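Local coordinates for cytoplasmic Protein STM1381 (Salmonella enterica subsp. enterica serovar Typhimurium, PDB 3SOZ) that is of unknown function but belongs to a putative glutamine amidotransferase family and probably has the class I glutaminase-like fold, at residues A[37-42]-A[49-54]; A[87-90]-A[94-97]; A[115-120]-A[237-242]; A[203-208]-A[212-217]. All coordinates share one frame; numbering follows the deposited sequence.

Contact 1. Residues A[37-42]-A[49-54]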
loop_
_atom_site.group_PDB
_atom_site.type_symbol
_atom_site.label_atom_id
_atom_site.label_comp_id
_atom_site.label_asym_id
_atom_site.label_seq_id
_atom_site.Cartn_x
_atom_site.Cartn_y
_atom_site.Cartn_z
ATOM N N TYR A 37 24.223 5.674 -17.948
ATOM C CA TYR A 37 25.532 6.032 -17.439
ATOM C C TYR A 37 26.228 4.811 -16.848
ATOM O O TYR A 37 27.286 4.422 -17.321
ATOM C CB TYR A 37 25.463 7.173 -16.422
ATOM C CG TYR A 37 26.846 7.683 -16.081
ATOM C CD1 TYR A 37 27.668 8.251 -17.067
ATOM C CD2 TYR A 37 27.354 7.559 -14.779
ATOM C CE1 TYR A 37 28.961 8.692 -16.759
ATOM C CE2 TYR A 37 28.630 7.995 -14.455
ATOM C CZ TYR A 37 29.433 8.558 -15.445
ATOM O OH TYR A 37 30.698 8.989 -15.102
ATOM N N LEU A 38 25.611 4.194 -15.845
ATOM C CA LEU A 38 26.136 2.983 -15.195
ATOM C C LEU A 38 26.503 1.825 -16.137
ATOM O O LEU A 38 27.452 1.090 -15.898
ATOM C CB LEU A 38 25.141 2.496 -14.143
ATOM C CG LEU A 38 25.504 1.191 -13.462
ATOM C CD1 LEU A 38 26.821 1.359 -12.724
ATOM C CD2 LEU A 38 24.412 0.710 -12.532
ATOM N N LEU A 39 25.741 1.657 -17.199
ATOM C CA LEU A 39 26.073 0.655 -18.190
ATOM C C LEU A 39 27.303 1.035 -19.013
ATOM O O LEU A 39 28.228 0.228 -19.151
ATOM C CB LEU A 39 24.883 0.385 -19.092
ATOM C CG LEU A 39 24.109 -0.902 -18.851
ATOM C CD1 LEU A 39 23.937 -1.279 -17.381
ATOM C CD2 LEU A 39 22.787 -0.720 -19.536
ATOM N N SER A 40 27.327 2.257 -19.539
ATOM C CA SER A 40 28.524 2.753 -20.215
ATOM C C SER A 40 29.750 2.606 -19.313
ATOM O O SER A 40 30.848 2.386 -19.814
ATOM C CB SER A 40 28.366 4.211 -20.667
ATOM O OG SER A 40 28.811 5.129 -19.668
ATOM N N CYS A 41 29.544 2.711 -17.994
ATOM C CA CYS A 41 30.602 2.566 -16.972
ATOM C C CYS A 41 31.089 1.137 -16.737
ATOM O O CYS A 41 32.261 0.900 -16.459
ATOM C CB CYS A 41 30.100 3.100 -15.630
ATOM S SG CYS A 41 30.523 4.798 -15.277
ATOM N N LEU A 42 30.153 0.201 -16.798
ATOM C CA LEU A 42 30.423 -1.209 -16.590
ATOM C C LEU A 42 31.195 -1.770 -17.761
ATOM O O LEU A 42 32.200 -2.450 -17.564
ATOM C CB LEU A 42 29.120 -1.962 -16.362
ATOM C CG LEU A 42 28.927 -2.231 -14.878
ATOM C CD1 LEU A 42 29.587 -1.154 -14.069
ATOM C CD2 LEU A 42 27.469 -2.406 -14.493
ATOM N N VAL A 49 28.143 -6.753 -20.967
ATOM C CA VAL A 49 26.793 -6.546 -20.435
ATOM C C VAL A 49 25.695 -6.757 -21.460
ATOM O O VAL A 49 25.565 -5.990 -22.418
ATOM C CB VAL A 49 26.608 -5.126 -19.796
ATOM C CG1 VAL A 49 25.188 -4.955 -19.262
ATOM C CG2 VAL A 49 27.619 -4.896 -18.677
ATOM N N ASP A 50 24.911 -7.809 -21.222
ATOM C CA ASP A 50 23.566 -7.932 -21.798
ATOM C C ASP A 50 22.586 -7.053 -20.967
ATOM O O ASP A 50 22.450 -7.242 -19.742
ATOM C CB ASP A 50 23.130 -9.405 -21.795
ATOM C CG ASP A 50 23.908 -10.271 -22.804
ATOM O OD1 ASP A 50 24.553 -9.704 -23.732
ATOM O OD2 ASP A 50 23.854 -11.533 -22.687
ATOM N N TYR A 51 21.964 -6.068 -21.622
ATOM C CA TYR A 51 20.947 -5.233 -20.987
ATOM C C TYR A 51 19.619 -5.881 -21.235
ATOM O O TYR A 51 19.226 -6.083 -22.369
ATOM C CB TYR A 51 20.918 -3.804 -21.564
ATOM C CG TYR A 51 19.902 -2.857 -20.898
ATOM C CD1 TYR A 51 19.613 -2.967 -19.543
ATOM C CD2 TYR A 51 19.263 -1.837 -21.624
ATOM C CE1 TYR A 51 18.709 -2.124 -18.916
ATOM C CE2 TYR A 51 18.330 -0.966 -20.995
ATOM C CZ TYR A 51 18.069 -1.134 -19.633
ATOM O OH TYR A 51 17.203 -0.322 -18.945
HETATM N N MSE A 52 18.910 -6.219 -20.178
HETATM C CA MSE A 52 17.576 -6.756 -20.384
HETATM C C MSE A 52 16.514 -5.818 -19.793
HETATM O O MSE A 52 16.282 -5.819 -18.581
HETATM C CB MSE A 52 17.475 -8.173 -19.846
HETATM C CG MSE A 52 16.100 -8.679 -19.893
HETATM SE SE MSE A 52 15.875 -10.556 -19.500
HETATM C CE MSE A 52 16.107 -10.520 -17.617
ATOM N N PRO A 53 15.869 -5.008 -20.658
ATOM C CA PRO A 53 14.777 -4.169 -20.170
ATOM C C PRO A 53 13.666 -5.022 -19.565
ATOM O O PRO A 53 13.515 -6.198 -19.932
ATOM C CB PRO A 53 14.291 -3.416 -21.422
ATOM C CG PRO A 53 14.867 -4.093 -22.575
ATOM C CD PRO A 53 16.045 -4.907 -22.119
ATOM N N ALA A 54 12.933 -4.472 -18.602
ATOM C CA ALA A 54 11.658 -5.078 -18.207
ATOM C C ALA A 54 10.892 -4.949 -19.503
ATOM O O ALA A 54 11.199 -4.061 -20.299
ATOM C CB ALA A 54 11.016 -4.283 -17.097
#

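Contact 2. Residues A[87-90]-A[94-97]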
loop_
_atom_site.group_PDB
_atom_site.type_symbol
_atom_site.label_atom_id
_atom_site.label_comp_id
_atom_site.label_asym_id
_atom_site.label_seq_id
_atom_site.Cartn_x
_atom_site.Cartn_y
_atom_site.Cartn_z
ATOM N N GLN A 87 4.485 -12.088 -15.748
ATOM C CA GLN A 87 4.897 -11.842 -17.127
ATOM C C GLN A 87 3.635 -11.835 -17.980
ATOM O O GLN A 87 2.557 -12.243 -17.501
ATOM C CB GLN A 87 5.883 -12.913 -17.578
ATOM C CG GLN A 87 7.242 -12.877 -16.878
ATOM C CD GLN A 87 8.062 -14.156 -17.077
ATOM O OE1 GLN A 87 8.538 -14.738 -16.117
ATOM N NE2 GLN A 87 8.246 -14.574 -18.326
ATOM N N ASN A 88 3.735 -11.362 -19.218
ATOM C CA ASN A 88 2.513 -11.137 -19.983
ATOM C C ASN A 88 1.699 -12.415 -20.181
ATOM O O ASN A 88 0.476 -12.403 -20.094
ATOM C CB ASN A 88 2.810 -10.511 -21.322
ATOM C CG ASN A 88 3.456 -9.142 -21.229
ATOM O OD1 ASN A 88 3.931 -8.631 -22.244
ATOM N ND2 ASN A 88 3.475 -8.529 -20.042
ATOM N N ARG A 89 2.409 -13.526 -20.394
ATOM C CA ARG A 89 1.816 -14.813 -20.658
ATOM C C ARG A 89 1.120 -15.368 -19.445
ATOM O O ARG A 89 0.167 -16.092 -19.595
ATOM C CB ARG A 89 2.847 -15.816 -21.195
ATOM C CG ARG A 89 3.340 -15.543 -22.640
ATOM C CD ARG A 89 3.800 -16.812 -23.352
ATOM N NE ARG A 89 4.714 -16.479 -24.458
ATOM C CZ ARG A 89 4.800 -17.105 -25.642
ATOM N NH1 ARG A 89 4.000 -18.132 -25.939
ATOM N NH2 ARG A 89 5.697 -16.684 -26.540
ATOM N N THR A 90 1.566 -15.028 -18.246
ATOM C CA THR A 90 0.859 -15.455 -17.028
ATOM C C THR A 90 -0.323 -14.586 -16.811
ATOM O O THR A 90 -1.439 -15.061 -16.663
ATOM C CB THR A 90 1.711 -15.316 -15.770
ATOM O OG1 THR A 90 2.868 -16.154 -15.868
ATOM C CG2 THR A 90 0.934 -15.719 -14.547
HETATM N N MSE A 94 -2.847 -16.557 -19.487
HETATM C CA MSE A 94 -3.335 -17.692 -18.719
HETATM C C MSE A 94 -2.498 -18.958 -18.973
HETATM O O MSE A 94 -2.899 -20.070 -18.647
HETATM C CB MSE A 94 -4.833 -17.897 -19.015
HETATM C CG MSE A 94 -5.755 -17.073 -18.078
HETATM SE SE MSE A 94 -6.063 -18.108 -16.364
HETATM C CE MSE A 94 -7.810 -18.937 -16.838
ATOM N N ASP A 95 -1.318 -18.761 -19.545
ATOM C CA ASP A 95 -0.332 -19.814 -19.741
ATOM C C ASP A 95 0.228 -20.185 -18.384
ATOM O O ASP A 95 -0.140 -19.586 -17.392
ATOM C CB ASP A 95 0.802 -19.342 -20.684
ATOM C CG ASP A 95 0.326 -19.129 -22.131
ATOM O OD1 ASP A 95 -0.787 -19.559 -22.472
ATOM O OD2 ASP A 95 1.064 -18.537 -22.947
ATOM N N ILE A 96 1.108 -21.174 -18.345
ATOM C CA ILE A 96 1.770 -21.573 -17.124
ATOM C C ILE A 96 3.252 -21.554 -17.411
ATOM O O ILE A 96 3.733 -22.309 -18.251
ATOM C CB ILE A 96 1.336 -22.975 -16.727
ATOM C CG1 ILE A 96 -0.031 -22.894 -16.030
ATOM C CG2 ILE A 96 2.430 -23.693 -15.890
ATOM C CD1 ILE A 96 -0.605 -24.239 -15.562
ATOM N N ILE A 97 3.979 -20.662 -16.761
ATOM C CA ILE A 97 5.403 -20.529 -17.034
ATOM C C ILE A 97 6.090 -20.709 -15.688
ATOM O O ILE A 97 5.421 -20.627 -14.664
ATOM C CB ILE A 97 5.786 -19.147 -17.695
ATOM C CG1 ILE A 97 6.062 -18.087 -16.631
ATOM C CG2 ILE A 97 4.736 -18.637 -18.693
ATOM C CD1 ILE A 97 7.374 -17.359 -16.865
HETATM O O HOH W 1 1.920 -18.578 -15.227
#

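Contact 3. Residues A[115-120]-A[237-242]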
loop_
_atom_site.group_PDB
_atom_site.type_symbol
_atom_site.label_atom_id
_atom_site.label_comp_id
_atom_site.label_asym_id
_atom_site.label_seq_id
_atom_site.Cartn_x
_atom_site.Cartn_y
_atom_site.Cartn_z
ATOM N N LEU A 115 23.325 -9.085 -7.782
ATOM C CA LEU A 115 23.263 -7.757 -7.164
ATOM C C LEU A 115 21.882 -7.099 -7.309
ATOM O O LEU A 115 21.325 -7.027 -8.402
ATOM C CB LEU A 115 24.373 -6.836 -7.710
ATOM C CG LEU A 115 24.258 -5.337 -7.397
ATOM C CD1 LEU A 115 24.680 -5.072 -5.955
ATOM C CD2 LEU A 115 25.090 -4.494 -8.373
HETATM N N MSE A 116 21.335 -6.630 -6.195
HETATM C CA MSE A 116 20.165 -5.776 -6.235
HETATM C C MSE A 116 20.518 -4.360 -5.802
HETATM O O MSE A 116 21.071 -4.145 -4.711
HETATM C CB MSE A 116 19.007 -6.329 -5.391
HETATM C CG MSE A 116 17.711 -5.447 -5.443
HETATM SE SE MSE A 116 16.087 -6.299 -4.677
HETATM C CE MSE A 116 15.517 -7.125 -6.326
ATOM N N ILE A 117 20.189 -3.411 -6.678
ATOM C CA ILE A 117 20.348 -1.982 -6.407
ATOM C C ILE A 117 19.007 -1.386 -6.017
ATOM O O ILE A 117 17.996 -1.598 -6.699
ATOM C CB ILE A 117 20.883 -1.252 -7.633
ATOM C CG1 ILE A 117 22.140 -1.979 -8.126
ATOM C CG2 ILE A 117 21.109 0.238 -7.309
ATOM C CD1 ILE A 117 22.608 -1.583 -9.515
ATOM N N GLY A 118 18.994 -0.637 -4.922
ATOM C CA GLY A 118 17.741 -0.037 -4.414
ATOM C C GLY A 118 17.109 1.025 -5.286
ATOM O O GLY A 118 17.612 1.362 -6.357
ATOM N N GLY A 119 16.001 1.570 -4.792
ATOM C CA GLY A 119 15.162 2.515 -5.548
ATOM C C GLY A 119 13.687 2.256 -5.193
ATOM O O GLY A 119 13.372 1.468 -4.300
ATOM N N TYR A 120 12.782 2.906 -5.898
ATOM C CA TYR A 120 11.409 2.790 -5.562
ATOM C C TYR A 120 10.783 1.405 -5.781
ATOM O O TYR A 120 9.830 1.038 -5.073
ATOM C CB TYR A 120 10.621 3.849 -6.323
ATOM C CG TYR A 120 10.718 5.170 -5.658
ATOM C CD1 TYR A 120 11.676 5.401 -4.660
ATOM C CD2 TYR A 120 9.878 6.213 -6.030
ATOM C CE1 TYR A 120 11.770 6.653 -4.043
ATOM C CE2 TYR A 120 9.973 7.489 -5.428
ATOM C CZ TYR A 120 10.918 7.700 -4.447
ATOM O OH TYR A 120 11.009 8.937 -3.876
ATOM N N THR A 237 34.684 2.595 -10.895
ATOM C CA THR A 237 35.430 1.574 -10.195
ATOM C C THR A 237 34.593 0.960 -9.072
ATOM O O THR A 237 34.699 -0.238 -8.777
ATOM C CB THR A 237 36.745 2.176 -9.622
ATOM O OG1 THR A 237 37.553 2.639 -10.712
ATOM C CG2 THR A 237 37.523 1.143 -8.807
ATOM N N PHE A 238 33.769 1.769 -8.430
ATOM C CA PHE A 238 33.042 1.232 -7.316
ATOM C C PHE A 238 32.123 0.096 -7.763
ATOM O O PHE A 238 31.987 -0.895 -7.054
ATOM C CB PHE A 238 32.239 2.304 -6.604
ATOM C CG PHE A 238 31.150 1.755 -5.758
ATOM C CD1 PHE A 238 31.424 1.277 -4.484
ATOM C CD2 PHE A 238 29.842 1.701 -6.239
ATOM C CE1 PHE A 238 30.417 0.763 -3.684
ATOM C CE2 PHE A 238 28.820 1.176 -5.446
ATOM C CZ PHE A 238 29.104 0.713 -4.163
ATOM N N TRP A 239 31.483 0.250 -8.922
ATOM C CA TRP A 239 30.531 -0.759 -9.383
ATOM C C TRP A 239 31.275 -1.951 -9.968
ATOM O O TRP A 239 30.969 -3.102 -9.652
ATOM C CB TRP A 239 29.521 -0.172 -10.374
ATOM C CG TRP A 239 28.568 0.825 -9.742
ATOM C CD1 TRP A 239 28.533 2.177 -9.940
ATOM C CD2 TRP A 239 27.519 0.536 -8.807
ATOM N NE1 TRP A 239 27.543 2.747 -9.181
ATOM C CE2 TRP A 239 26.901 1.760 -8.479
ATOM C CE3 TRP A 239 27.042 -0.638 -8.219
ATOM C CZ2 TRP A 239 25.823 1.839 -7.597
ATOM C CZ3 TRP A 239 25.978 -0.558 -7.338
ATOM C CH2 TRP A 239 25.384 0.672 -7.030
ATOM N N CYS A 240 32.278 -1.680 -10.794
ATOM C CA CYS A 240 33.152 -2.726 -11.254
ATOM C C CYS A 240 33.631 -3.602 -10.084
ATOM O O CYS A 240 33.498 -4.826 -10.135
ATOM C CB CYS A 240 34.300 -2.130 -12.053
ATOM S SG CYS A 240 33.754 -1.463 -13.690
ATOM N N ASN A 241 34.131 -2.999 -9.014
ATOM C CA ASN A 241 34.534 -3.791 -7.864
ATOM C C ASN A 241 33.399 -4.597 -7.276
ATOM O O ASN A 241 33.627 -5.706 -6.803
ATOM C CB ASN A 241 35.084 -2.926 -6.741
ATOM C CG ASN A 241 36.580 -2.625 -6.879
ATOM O OD1 ASN A 241 37.089 -2.295 -7.946
ATOM N ND2 ASN A 241 37.279 -2.693 -5.750
ATOM N N VAL A 242 32.186 -4.044 -7.260
ATOM C CA VAL A 242 31.050 -4.730 -6.650
ATOM C C VAL A 242 30.784 -6.016 -7.435
ATOM O O VAL A 242 30.522 -7.095 -6.875
ATOM C CB VAL A 242 29.766 -3.850 -6.672
ATOM C CG1 VAL A 242 28.616 -4.538 -5.907
ATOM C CG2 VAL A 242 30.035 -2.506 -6.058
#

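Contact 4. Residues A[203-208]-A[212-217]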
loop_
_atom_site.group_PDB
_atom_site.type_symbol
_atom_site.label_atom_id
_atom_site.label_comp_id
_atom_site.label_asym_id
_atom_site.label_seq_id
_atom_site.Cartn_x
_atom_site.Cartn_y
_atom_site.Cartn_z
ATOM N N LEU A 203 25.605 -1.142 2.126
ATOM C CA LEU A 203 26.272 -2.118 1.264
ATOM C C LEU A 203 26.352 -3.363 2.083
ATOM O O LEU A 203 27.011 -3.390 3.107
ATOM C CB LEU A 203 27.682 -1.682 0.919
ATOM C CG LEU A 203 28.070 -1.791 -0.548
ATOM C CD1 LEU A 203 29.575 -1.832 -0.688
ATOM C CD2 LEU A 203 27.424 -3.003 -1.207
ATOM N N VAL A 204 25.612 -4.377 1.680
ATOM C CA VAL A 204 25.590 -5.605 2.428
ATOM C C VAL A 204 26.001 -6.729 1.517
ATOM O O VAL A 204 25.510 -6.869 0.378
ATOM C CB VAL A 204 24.231 -5.854 3.075
ATOM C CG1 VAL A 204 24.222 -7.149 3.837
ATOM C CG2 VAL A 204 23.926 -4.735 3.997
HETATM N N MSE A 205 26.943 -7.506 2.043
HETATM C CA MSE A 205 27.460 -8.672 1.365
HETATM C C MSE A 205 26.991 -9.932 2.033
HETATM O O MSE A 205 26.783 -9.985 3.253
HETATM C CB MSE A 205 28.962 -8.642 1.396
HETATM C CG MSE A 205 29.520 -9.004 0.105
HETATM SE SE MSE A 205 29.389 -7.407 -0.939
HETATM C CE MSE A 205 29.512 -8.290 -2.690
ATOM N N GLY A 206 26.830 -10.967 1.236
ATOM C CA GLY A 206 26.341 -12.234 1.779
ATOM C C GLY A 206 26.583 -13.347 0.795
ATOM O O GLY A 206 27.216 -13.121 -0.234
ATOM N N THR A 207 26.069 -14.532 1.103
ATOM C CA THR A 207 26.264 -15.711 0.247
ATOM C C THR A 207 24.959 -16.512 0.245
ATOM O O THR A 207 24.259 -16.560 1.279
ATOM C CB THR A 207 27.415 -16.684 0.767
ATOM O OG1 THR A 207 27.053 -17.219 2.063
ATOM C CG2 THR A 207 28.793 -15.985 0.809
ATOM N N TYR A 208 24.659 -17.159 -0.882
ATOM C CA TYR A 208 23.503 -18.027 -0.945
ATOM C C TYR A 208 23.887 -19.411 -1.534
ATOM O O TYR A 208 24.040 -19.585 -2.766
ATOM C CB TYR A 208 22.325 -17.329 -1.661
ATOM C CG TYR A 208 21.051 -18.153 -1.715
ATOM C CD1 TYR A 208 20.325 -18.461 -0.548
ATOM C CD2 TYR A 208 20.559 -18.608 -2.935
ATOM C CE1 TYR A 208 19.142 -19.224 -0.611
ATOM C CE2 TYR A 208 19.393 -19.363 -3.007
ATOM C CZ TYR A 208 18.693 -19.668 -1.851
ATOM O OH TYR A 208 17.533 -20.427 -1.980
ATOM N N LYS A 212 27.413 -15.715 -4.394
ATOM C CA LYS A 212 27.602 -14.410 -3.739
ATOM C C LYS A 212 26.495 -13.359 -4.036
ATOM O O LYS A 212 26.168 -13.087 -5.203
ATOM C CB LYS A 212 28.971 -13.868 -4.141
ATOM C CG LYS A 212 30.091 -14.869 -3.855
ATOM C CD LYS A 212 31.504 -14.296 -4.127
ATOM C CE LYS A 212 32.496 -15.407 -4.521
ATOM N NZ LYS A 212 32.237 -15.991 -5.905
ATOM N N VAL A 213 25.933 -12.769 -2.984
ATOM C CA VAL A 213 24.866 -11.759 -3.124
ATOM C C VAL A 213 25.283 -10.402 -2.615
ATOM O O VAL A 213 25.963 -10.282 -1.596
ATOM C CB VAL A 213 23.552 -12.101 -2.337
ATOM C CG1 VAL A 213 22.338 -11.443 -3.003
ATOM C CG2 VAL A 213 23.323 -13.564 -2.256
ATOM N N CYS A 214 24.812 -9.367 -3.292
ATOM C CA CYS A 214 25.052 -8.015 -2.832
ATOM C C CYS A 214 23.799 -7.119 -2.967
ATOM O O CYS A 214 23.096 -7.143 -3.985
ATOM C CB CYS A 214 26.251 -7.447 -3.586
ATOM S SG CYS A 214 26.695 -5.781 -3.170
ATOM N N CYS A 215 23.534 -6.365 -1.903
ATOM C CA CYS A 215 22.494 -5.364 -1.846
ATOM C C CYS A 215 23.102 -4.001 -1.649
ATOM O O CYS A 215 23.904 -3.787 -0.743
ATOM C CB CYS A 215 21.591 -5.632 -0.677
ATOM S SG CYS A 215 20.662 -7.101 -0.945
ATOM N N PHE A 216 22.712 -3.079 -2.510
ATOM C CA PHE A 216 23.086 -1.700 -2.370
ATOM C C PHE A 216 21.782 -0.940 -2.126
ATOM O O PHE A 216 20.851 -1.036 -2.931
ATOM C CB PHE A 216 23.832 -1.220 -3.633
ATOM C CG PHE A 216 24.199 0.219 -3.588
ATOM C CD1 PHE A 216 25.297 0.644 -2.847
ATOM C CD2 PHE A 216 23.404 1.168 -4.215
ATOM C CE1 PHE A 216 25.606 2.001 -2.766
ATOM C CE2 PHE A 216 23.715 2.516 -4.140
ATOM C CZ PHE A 216 24.809 2.932 -3.418
ATOM N N ALA A 217 21.708 -0.206 -1.020
ATOM C CA ALA A 217 20.417 0.290 -0.493
ATOM C C ALA A 217 19.894 1.561 -1.139
ATOM O O ALA A 217 18.846 2.064 -0.729
ATOM C CB ALA A 217 20.465 0.476 1.006
#

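Contact 1. Residues A[37-42]-A[49-54]
Y51 sets its CG anti to the backbone N (chi1 -178°), which carries its ring out from strand 49-53 toward helix 37-42, where L39 meets one face. V49 uses the same setting for CG1 and keeps CG2 beside its own nitrogen, and the two methyls meet different leucines. L39 does most of the work on the helix. Its CD2 methyl sits over the Y51 ring, 4.1 Å from the ring centroid and 22° off the normal, in a CH-pi contact displaced toward the CB end: Y51 CG is 3.8 Å from L39 CD2. The two side chains cross at about a right angle, so the leucine meets the ring with a branch end and does not lie along it. One step back, L39 CG rests 4.2 Å from V49 CG1, and a turn further on L42 CB touches V49 CG2 at 4.0 Å.

This is helix-on-sheet packing inside a beta-alpha-beta unit in which a separate two-stranded antiparallel sheet, strands 14-21 and 24-31, is inserted before the helix. Strands 5-10 and 48-53 are parallel neighbours, and the helix runs back across them at 160° to strand 49-53. F8 of the neighbouring strand 5-10 touches both L39 and V49, tying that strand into the same layer.

Across the contact itself everything that touches is carbon, so this side of the helix is joined to the strand by apolar packing, to which the tyrosine face probably adds a slight directional preference.

Contact 2. Residues A[87-90]-A[94-97]
R89 O takes the backbone N-H of D95 at 3.1 Å (N to O), moderately bent at 146°, with the donor tilted 24° from the carbonyl plane. Beside it, M94 N reaches T90 O only weakly, at 3.5 Å. M94, just beyond helix 88-91, is the first residue to leave helical angles, and its positive phi turns the backbone so that 94-97 doubles back alongside 87-90.

A water fills the next position outward. T90 OG1, placed beside its own backbone N, gives its proton to this water at 2.7 Å; the water donates in turn to D95 O at 3.2 Å and accepts weakly from I97 N. The side chains of R89 and D95 lie close without forming a salt bridge: D95 OD2 is 4.2 Å from R89 NH1, near the guanidinium plane at its edge, and the two flat groups are inclined by 43°. The carboxylate instead runs against the aliphatic stem of the arginine.

I97 closes the packing, its CG1 3.8 Å from T90 OG1 and its CG2 4.2 Å from R89 CB. This turn between helices 88-91 and 100-109 lies at an interface: H223 of a second subunit packs on T90, and P155 of that chain on I97.

One sound backbone bond, a weak one and a bridging water link the two segments, while the R89-D95 attraction probably adds only a diffuse, solvent-screened contribution.

Contact 3. Residues A[115-120]-A[237-242]
W239 pushes the six-membered end of its indole against two aliphatic side chains of strand 115-117: CZ3 lies 4.1 Å from I117 CD1 and 4.2 Å from L115 CD2. This is the layer between a helix and the parallel part of the mixed sheet in an alpha/beta sandwich, consistent with the class I glutaminase-like fold. Helix 235-246 lies on the sheet, and its segment 237-242 runs at 144° to the strand, the axes 11.7 Å apart at their closest.

The tryptophan has to span that gap. Its CG is anti to the carbonyl carbon (chi1 -68°), and although the CB does not aim at the strand, the long indole carries its far end there. L115 crosses the indole at about a right angle, whereas I117 comes to meet it from the opposite direction; both methyls approach obliquely. F238, from the same helix, lays CE2 over one face of the indole, and F216 of the neighbouring strand 211-216 packs edge-to-face with it. L38 and L42 of helix 36-42 also touch W239, so two helices and two strands converge on this one side chain.

L115 divides its methyls between two helix residues: while CD2 meets W239 CZ3, CD1 touches V242 CG1 at 4.0 Å.

Back at the indole, I117 touches with more than its terminal methyl, for its CG1 also lies 4.2 Å from W239 CZ3.

Contact 4. Residues A[203-208]-A[212-217]
L203 and M205 reach across to C214 from two neighbouring positions on one face of the sheet. L203 CD2 lies 3.5 Å from C214 SG, while selenomethionine M205, bent at its second torsion (chi2 80°), folds its end over the cysteine and brings CE to 3.5 Å from C214 CB. C214 has its SG anti to the backbone N, which leaves the sulfur near both partners. L203 also meets F216, not over the ring but at its edge, with CG near the ring plane and 4.3 Å from F216 CD1.

The frame is an antiparallel beta hairpin, strands 200-208 and 211-216. Strand 211-216 lies parallel to strand 113-117 in the main sheet, so the hairpin extends that sheet. V204 and C215 form a hydrogen-bonded pair: V204 N to C215 O at 3.0 Å and C215 N to V204 O at 3.1 Å. G206 pairs likewise with V213, G206 N to V213 O at 3.0 Å and V213 N to G206 O at 3.1 Å.

On the face of V204 and V213, V213 CG2 packs on Y208 CB at 3.9 Å. P142 touches V204, V213 and C215 there. The Y208 ring leads away from the hairpin, and its OH bonds to E139 OE1.

Contacts 1, 3 and 4 are built on one sheet; contact 2 lies apart, its centre 26 Å from that of contact 1 and about 30 Å from the other two. Contacts 1 and 3, with centres 12 Å apart, also meet where C41 O packs against C240 SG at 3.9 Å, bringing helices 36-42 and 235-246 together. Contacts 3 and 4, with centres 10 Å apart, share a strand border: M116 N probably donates to C214 O at 2.9 Å. Whereas contact 2 borders the second subunit, Y120 of contact 3 touches L86 of a third. No active site is established; a glycerol, probably from crystallisation, is bound by Y120 N.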